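Local coordinates for hypothetical protein PH1109 (Pyrococcus horikoshii, PDB 2D59) that is of unknown function but belongs to the CoA-binding domain family, a compact single-chain protein built on a Rossmann-like fold with a central parallel beta-sheet, at residues E17-Y22 and V104-Y109; K24-G29 and D76-V81; S70-P75 and I98-K103. All blocks are in the same frame, centred on the assembly; numbering follows the deposited sequence.

Contact 1: E17-Y22 and V104-Y109; sequences EILTRY and VVWFQY
Ile18, Leu19 and Tyr22, on one flank of helix 12-21 and just past its C-terminal end, pack on Val104 and Trp106 of strand 104-107, a helix-on-sheet contact of the Rossmann-like fold in which the N-terminal helix lies against the central parallel sheet. The axes of the short helix and strand pieces come within 11.5 Å at a crossing angle of -120°, a spacing bridged by side chains. The main bump on the strand is the CG2 methyl of Val104. It enters the hollow between Ile18 on the helix and Tyr22 just beyond it, touching Ile18 CD1 at 3.8 Å and Tyr22 CE2 at the same distance of 3.8 Å. Ile18 CD1 also lies at the edge of the Tyr22 ring, in its plane, so the two walls of the hollow meet each other. In Trp106, chi1 of -171° sets CG anti to the backbone N; the six-membered ring beyond it forms the second projection. Ile18 CG2 approaches the edge of that ring near its plane, while the Leu19 side chain crosses the Trp106 side chain at about a right angle. Ile126 and Val128 of strand 126-129 also touch Val104, and Met133 of helix 133-141 touches Leu19 and Trp106. The indole NE1 is hydrogen-bonded to the carbonyl of Arg131. On the six-membered side, Leu19 CD2 sits 4.1 Å from Trp106 CZ3.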
# COMPACT_ATOMS: atom_id res chain seq x y z
N GLU A 17 14.82 0.73 -1.73
CA GLU A 17 15.08 -0.33 -0.75
C GLU A 17 13.76 -0.94 -0.27
O GLU A 17 13.64 -2.16 -0.14
CB GLU A 17 15.86 0.24 0.44
CG GLU A 17 15.99 -0.72 1.62
CD GLU A 17 16.86 -1.93 1.32
OE1 GLU A 17 16.99 -2.79 2.21
OE2 GLU A 17 17.41 -2.01 0.20
N ILE A 18 12.78 -0.08 -0.00
CA ILE A 18 11.47 -0.54 0.45
C ILE A 18 10.83 -1.44 -0.59
O ILE A 18 10.24 -2.48 -0.26
CB ILE A 18 10.53 0.66 0.72
CG1 ILE A 18 11.00 1.41 1.96
CG2 ILE A 18 9.11 0.18 0.92
CD1 ILE A 18 11.00 0.55 3.22
N LEU A 19 10.93 -1.04 -1.85
CA LEU A 19 10.36 -1.80 -2.96
C LEU A 19 11.12 -3.09 -3.21
O LEU A 19 10.60 -4.04 -3.80
CB LEU A 19 10.37 -0.95 -4.24
CG LEU A 19 9.45 0.26 -4.29
CD1 LEU A 19 9.75 1.09 -5.54
CD2 LEU A 19 8.00 -0.20 -4.31
N THR A 20 12.36 -3.14 -2.75
CA THR A 20 13.19 -4.31 -2.95
C THR A 20 13.08 -5.34 -1.83
O THR A 20 12.96 -6.53 -2.08
CB THR A 20 14.67 -3.91 -3.12
OG1 THR A 20 14.80 -3.03 -4.25
CG2 THR A 20 15.54 -5.13 -3.33
N ARG A 21 13.08 -4.86 -0.59
CA ARG A 21 13.02 -5.76 0.56
C ARG A 21 11.63 -6.27 0.94
O ARG A 21 11.51 -7.38 1.44
CB ARG A 21 13.67 -5.09 1.76
CG ARG A 21 15.14 -4.76 1.54
CD ARG A 21 15.95 -6.01 1.21
NE ARG A 21 17.37 -5.73 1.02
CZ ARG A 21 17.86 -4.96 0.05
NH1 ARG A 21 17.05 -4.39 -0.82
NH2 ARG A 21 19.17 -4.77 -0.05
N TYR A 22 10.60 -5.46 0.72
CA TYR A 22 9.25 -5.87 1.07
C TYR A 22 8.42 -6.26 -0.15
O TYR A 22 8.10 -5.42 -1.00
CB TYR A 22 8.55 -4.75 1.85
CG TYR A 22 9.31 -4.34 3.09
CD1 TYR A 22 9.56 -5.25 4.12
CD2 TYR A 22 9.78 -3.03 3.25
CE1 TYR A 22 10.26 -4.88 5.26
CE2 TYR A 22 10.48 -2.65 4.39
CZ TYR A 22 10.72 -3.57 5.39
OH TYR A 22 11.42 -3.20 6.52
N VAL A 104 5.64 -1.01 6.78
CA VAL A 104 5.48 0.24 6.04
C VAL A 104 4.02 0.57 5.74
O VAL A 104 3.22 -0.32 5.44
CB VAL A 104 6.22 0.17 4.68
CG1 VAL A 104 6.01 1.45 3.88
CG2 VAL A 104 7.71 -0.08 4.91
N VAL A 105 3.68 1.85 5.85
CA VAL A 105 2.34 2.32 5.51
C VAL A 105 2.61 3.21 4.31
O VAL A 105 3.40 4.15 4.39
CB VAL A 105 1.70 3.15 6.64
CG1 VAL A 105 0.32 3.63 6.21
CG2 VAL A 105 1.59 2.31 7.90
N TRP A 106 1.97 2.90 3.20
CA TRP A 106 2.17 3.67 1.98
C TRP A 106 0.90 4.40 1.56
O TRP A 106 -0.08 3.78 1.14
CB TRP A 106 2.62 2.72 0.86
CG TRP A 106 3.06 3.41 -0.40
CD1 TRP A 106 2.34 4.29 -1.15
CD2 TRP A 106 4.32 3.24 -1.07
NE1 TRP A 106 3.07 4.68 -2.25
CE2 TRP A 106 4.29 4.05 -2.22
CE3 TRP A 106 5.47 2.49 -0.81
CZ2 TRP A 106 5.36 4.14 -3.11
CZ3 TRP A 106 6.55 2.57 -1.69
CH2 TRP A 106 6.48 3.39 -2.84
N PHE A 107 0.91 5.73 1.70
CA PHE A 107 -0.22 6.56 1.33
C PHE A 107 -0.13 6.94 -0.15
O PHE A 107 0.77 7.69 -0.55
CB PHE A 107 -0.24 7.84 2.17
CG PHE A 107 -0.61 7.62 3.61
CD1 PHE A 107 -1.94 7.68 4.02
CD2 PHE A 107 0.38 7.38 4.57
CE1 PHE A 107 -2.28 7.50 5.37
CE2 PHE A 107 0.04 7.20 5.91
CZ PHE A 107 -1.29 7.26 6.31
N GLN A 108 -1.04 6.42 -0.96
CA GLN A 108 -1.06 6.74 -2.38
C GLN A 108 -1.57 8.18 -2.53
O GLN A 108 -1.97 8.81 -1.55
CB GLN A 108 -1.98 5.77 -3.13
CG GLN A 108 -1.48 4.33 -3.19
CD GLN A 108 -0.52 4.08 -4.34
OE1 GLN A 108 -0.71 4.60 -5.44
NE2 GLN A 108 0.49 3.25 -4.09
N TYR A 109 -1.55 8.70 -3.75
CA TYR A 109 -2.00 10.06 -4.00
C TYR A 109 -3.39 10.37 -3.45
O TYR A 109 -4.32 9.57 -3.57
CB TYR A 109 -1.97 10.35 -5.51
CG TYR A 109 -0.58 10.31 -6.11
CD1 TYR A 109 0.45 11.09 -5.58
CD2 TYR A 109 -0.29 9.50 -7.21
CE1 TYR A 109 1.72 11.07 -6.13
CE2 TYR A 109 0.98 9.47 -7.77
CZ TYR A 109 1.98 10.26 -7.23
OH TYR A 109 3.25 10.26 -7.78

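Contact 2: K24-G29 and D76-V81; sequences KIALVG and DKIEVV
Lys24-Val28 and Val80-Val81 pair as neighbouring parallel strands, Ile25 bridging to Val80 and Ala26 to Val81, with Ala26 N bonded to Val80 O at 2.8 Å. At the start of the ladder Lys24 O accepts two backbone donors: Val80 N lies nearly along the C=O axis, whereas Glu79 N is tilted 26° from the carbonyl plane. The carboxylate of Glu79 adds a side-chain bond, OE1 taking Lys24 N at 3.0 Å on its anti side. Glu79 CG lies anti to the carbonyl carbon (chi1 -54°), and its CG and CD rest against Lys24 CB and CG. Bent at chi2 and chi3, the lysine chain brings CE to 3.3 Å from Lys77 O; its NZ forms a salt bridge with Asp51 and a hydrogen bond with Tyr53 on strand 51-55. Ala26 CB meets Ile78 CG2 at 3.5 Å, a tight fit, and farther along Val28 CG2 touches Val81 CG1 at 3.8 Å. The side-chain polar bonds thus gather at the Lys24 end, while the backbone ladder runs on with apolar side chains beside it. Asp51 probably does most to keep the Lys24 ammonium charged; Asp76 OD1, 4.0 Å from Lys24 NZ, may add to this, partly offset by the Lys77 ammonium.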
# COMPACT_ATOMS: atom_id res chain seq x y z
N LYS A 24 5.59 -8.41 0.39
CA LYS A 24 4.27 -8.76 0.92
C LYS A 24 3.43 -7.49 1.05
O LYS A 24 3.58 -6.73 2.01
CB LYS A 24 4.41 -9.43 2.29
CG LYS A 24 5.45 -10.54 2.34
CD LYS A 24 5.06 -11.73 1.49
CE LYS A 24 3.90 -12.50 2.10
NZ LYS A 24 3.60 -13.73 1.32
N ILE A 25 2.55 -7.28 0.08
CA ILE A 25 1.71 -6.08 0.06
C ILE A 25 0.23 -6.31 0.30
O ILE A 25 -0.39 -7.16 -0.33
CB ILE A 25 1.80 -5.33 -1.30
CG1 ILE A 25 3.24 -5.28 -1.79
CG2 ILE A 25 1.24 -3.92 -1.16
CD1 ILE A 25 3.64 -6.51 -2.53
N ALA A 26 -0.33 -5.53 1.22
CA ALA A 26 -1.76 -5.56 1.50
C ALA A 26 -2.24 -4.31 0.77
O ALA A 26 -1.86 -3.19 1.14
CB ALA A 26 -2.02 -5.45 2.99
N LEU A 27 -3.04 -4.49 -0.27
CA LEU A 27 -3.52 -3.35 -1.04
C LEU A 27 -4.96 -3.01 -0.67
O LEU A 27 -5.90 -3.68 -1.10
CB LEU A 27 -3.38 -3.65 -2.54
CG LEU A 27 -3.44 -2.46 -3.50
CD1 LEU A 27 -2.46 -2.68 -4.65
CD2 LEU A 27 -4.86 -2.29 -4.01
N VAL A 28 -5.10 -1.97 0.14
CA VAL A 28 -6.39 -1.50 0.64
C VAL A 28 -7.12 -0.62 -0.37
O VAL A 28 -6.55 0.33 -0.92
CB VAL A 28 -6.22 -0.73 1.96
CG1 VAL A 28 -7.57 -0.32 2.51
CG2 VAL A 28 -5.45 -1.59 2.96
N GLY A 29 -8.39 -0.92 -0.59
CA GLY A 29 -9.17 -0.16 -1.55
C GLY A 29 -9.13 -0.83 -2.90
O GLY A 29 -9.47 -0.23 -3.92
N ASP A 76 -1.39 -14.59 5.57
CA ASP A 76 0.05 -14.37 5.41
C ASP A 76 0.55 -13.07 6.03
O ASP A 76 -0.23 -12.15 6.29
CB ASP A 76 0.40 -14.41 3.92
CG ASP A 76 0.11 -15.76 3.29
OD1 ASP A 76 0.28 -15.91 2.07
OD2 ASP A 76 -0.31 -16.67 4.04
N LYS A 77 1.86 -13.01 6.26
CA LYS A 77 2.45 -11.81 6.85
C LYS A 77 2.41 -10.68 5.84
O LYS A 77 2.58 -10.89 4.64
CB LYS A 77 3.91 -12.07 7.27
CG LYS A 77 4.91 -12.17 6.12
CD LYS A 77 4.87 -13.51 5.41
CE LYS A 77 5.43 -14.63 6.28
NZ LYS A 77 4.56 -14.94 7.45
N ILE A 78 2.17 -9.47 6.34
CA ILE A 78 2.11 -8.29 5.49
C ILE A 78 3.20 -7.32 5.91
O ILE A 78 3.38 -7.06 7.10
CB ILE A 78 0.74 -7.59 5.61
CG1 ILE A 78 -0.33 -8.49 5.01
CG2 ILE A 78 0.75 -6.25 4.89
CD1 ILE A 78 -0.10 -8.83 3.55
N GLU A 79 3.93 -6.80 4.94
CA GLU A 79 5.01 -5.86 5.23
C GLU A 79 4.63 -4.43 4.86
O GLU A 79 4.93 -3.49 5.60
CB GLU A 79 6.27 -6.28 4.48
CG GLU A 79 6.67 -7.73 4.76
CD GLU A 79 7.75 -8.25 3.83
OE1 GLU A 79 7.59 -8.11 2.60
OE2 GLU A 79 8.75 -8.81 4.32
N VAL A 80 3.95 -4.28 3.72
CA VAL A 80 3.53 -2.96 3.26
C VAL A 80 2.02 -2.85 3.10
O VAL A 80 1.38 -3.70 2.47
CB VAL A 80 4.18 -2.60 1.89
CG1 VAL A 80 3.74 -1.21 1.45
CG2 VAL A 80 5.69 -2.69 1.97
N VAL A 81 1.45 -1.81 3.68
CA VAL A 81 0.02 -1.56 3.56
C VAL A 81 -0.12 -0.38 2.61
O VAL A 81 0.14 0.77 2.97
CB VAL A 81 -0.63 -1.24 4.92
CG1 VAL A 81 -2.11 -0.95 4.73
CG2 VAL A 81 -0.45 -2.41 5.87

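Contact 3: S70-P75 and I98-K103; sequences SVLDIP and IKKGAK
The ammonium of Lys100, in the last turn of helix 87-100, is gripped by two backbone carbonyls of the loop that leads into strand 80-83. One is Ile74 O, 2.6 Å from Lys100 NZ, with the donor tilted 28° from the carbonyl plane; the other is the carbonyl of Asp76. Lys100 CG stands anti to the backbone N (chi1 -178°), and after one bend at chi2 the chain runs extended to NZ, past Val71. On the way its CB and CG lie against Val71 CG1, 4.0 Å from Lys100 CG. Leu72 reaches the helix with the tip of its side chain: CD2 is 3.4 Å from Lys100 N and 3.6 Å from Lys99 CB, so this methyl rests on the backbone between the two lysines. The Lys99 chain beyond CB leads away from the loop. The loop segment itself opens with an ST turn, Ser70 OG accepting from Leu72 N at 3.2 Å, and Gln96 of the same helix takes Val71 N, giving the loop a second polar hold. Past Lys100 the helix ends in a Schellman motif at Gly101. The lysine bonds join the loop to the helix end, with the aliphatic part of the chain as packing surface; the two carbonyl dipoles would probably favour the charged form of the ammonium, though neither carries a formal charge to balance it.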
# COMPACT_ATOMS: atom_id res chain seq x y z
N SER A 70 -10.64 -6.96 5.72
CA SER A 70 -9.73 -6.27 6.64
C SER A 70 -8.30 -6.79 6.50
O SER A 70 -8.08 -7.93 6.10
CB SER A 70 -10.19 -6.46 8.08
OG SER A 70 -9.16 -6.11 8.99
N VAL A 71 -7.34 -5.94 6.82
CA VAL A 71 -5.93 -6.31 6.74
C VAL A 71 -5.60 -7.46 7.69
O VAL A 71 -4.80 -8.34 7.37
CB VAL A 71 -5.01 -5.12 7.07
CG1 VAL A 71 -3.56 -5.58 7.12
CG2 VAL A 71 -5.18 -4.02 6.03
N LEU A 72 -6.23 -7.45 8.86
CA LEU A 72 -5.99 -8.49 9.86
C LEU A 72 -6.52 -9.86 9.45
O LEU A 72 -6.08 -10.88 9.99
CB LEU A 72 -6.62 -8.08 11.20
CG LEU A 72 -5.96 -6.90 11.92
CD1 LEU A 72 -6.71 -6.59 13.20
CD2 LEU A 72 -4.51 -7.25 12.23
N ASP A 73 -7.44 -9.89 8.49
CA ASP A 73 -8.01 -11.15 8.02
C ASP A 73 -7.04 -11.92 7.12
O ASP A 73 -7.21 -13.12 6.91
CB ASP A 73 -9.32 -10.91 7.27
CG ASP A 73 -10.41 -10.36 8.16
OD1 ASP A 73 -10.60 -10.90 9.27
OD2 ASP A 73 -11.08 -9.39 7.75
N ILE A 74 -6.05 -11.22 6.60
CA ILE A 74 -5.06 -11.85 5.73
C ILE A 74 -4.23 -12.85 6.52
O ILE A 74 -3.62 -12.50 7.53
CB ILE A 74 -4.13 -10.79 5.10
CG1 ILE A 74 -4.96 -9.82 4.26
CG2 ILE A 74 -3.07 -11.47 4.24
CD1 ILE A 74 -4.18 -8.61 3.78
N PRO A 75 -4.19 -14.11 6.07
CA PRO A 75 -3.43 -15.18 6.74
C PRO A 75 -1.92 -14.95 6.73
O PRO A 75 -1.25 -15.11 7.75
CB PRO A 75 -3.81 -16.43 5.94
CG PRO A 75 -5.15 -16.09 5.37
CD PRO A 75 -4.98 -14.66 4.96
N ILE A 98 -1.07 -1.71 12.12
CA ILE A 98 -0.33 -1.73 13.37
C ILE A 98 -0.48 -3.09 14.02
O ILE A 98 0.50 -3.70 14.43
CB ILE A 98 -0.83 -0.67 14.36
CG1 ILE A 98 -0.68 0.72 13.75
CG2 ILE A 98 -0.03 -0.72 15.65
CD1 ILE A 98 0.73 1.03 13.33
N LYS A 99 -1.72 -3.54 14.13
CA LYS A 99 -2.01 -4.83 14.75
C LYS A 99 -1.41 -5.98 13.94
O LYS A 99 -0.94 -6.96 14.51
CB LYS A 99 -3.53 -5.04 14.87
CG LYS A 99 -4.22 -4.16 15.89
CD LYS A 99 -3.56 -4.27 17.26
CE LYS A 99 -4.50 -3.85 18.38
NZ LYS A 99 -5.61 -4.83 18.54
N LYS A 100 -1.42 -5.84 12.62
CA LYS A 100 -0.88 -6.85 11.72
C LYS A 100 0.64 -6.91 11.80
O LYS A 100 1.25 -7.90 11.40
CB LYS A 100 -1.31 -6.55 10.29
CG LYS A 100 -0.86 -7.57 9.25
CD LYS A 100 -1.48 -8.94 9.50
CE LYS A 100 -1.04 -9.94 8.44
NZ LYS A 100 -1.63 -11.29 8.66
N GLY A 101 1.25 -5.85 12.32
CA GLY A 101 2.70 -5.82 12.44
C GLY A 101 3.40 -5.43 11.15
O GLY A 101 4.54 -5.83 10.90
N ALA A 102 2.71 -4.64 10.32
CA ALA A 102 3.28 -4.20 9.06
C ALA A 102 4.55 -3.39 9.32
O ALA A 102 4.77 -2.92 10.43
CB ALA A 102 2.26 -3.35 8.30
N LYS A 103 5.38 -3.24 8.29
CA LYS A 103 6.63 -2.50 8.41
C LYS A 103 6.53 -1.13 7.76
O LYS A 103 7.24 -0.20 8.14
CB LYS A 103 7.76 -3.27 7.75
CG LYS A 103 8.05 -4.63 8.35
CD LYS A 103 8.66 -4.51 9.74
CE LYS A 103 9.06 -5.87 10.28
NZ LYS A 103 9.66 -5.78 11.63

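Contacts 1 and 2 belong to the buried centre of the fold, whereas contact 3 lies nearer the surface, its centre about 12 Å from the centre of the chain. The first two share the parallel sheet: strands 80-83 and 104-107 are neighbours, probably joined by a hydrogen bond from Trp106 N to Val81 O, while helix 12-21 of contact 1 leads into strand 24-28 of contact 2. Contact 3 holds the C-terminal end of helix 87-100, which connects those two neighbouring strands, and Ala102 CB packs on Val81 CG2 of contact 2. Chemistry follows place: side-chain apolar packing in contact 1, backbone ladder plus side chains in contact 2, and a lysine on loop carbonyls in contact 3.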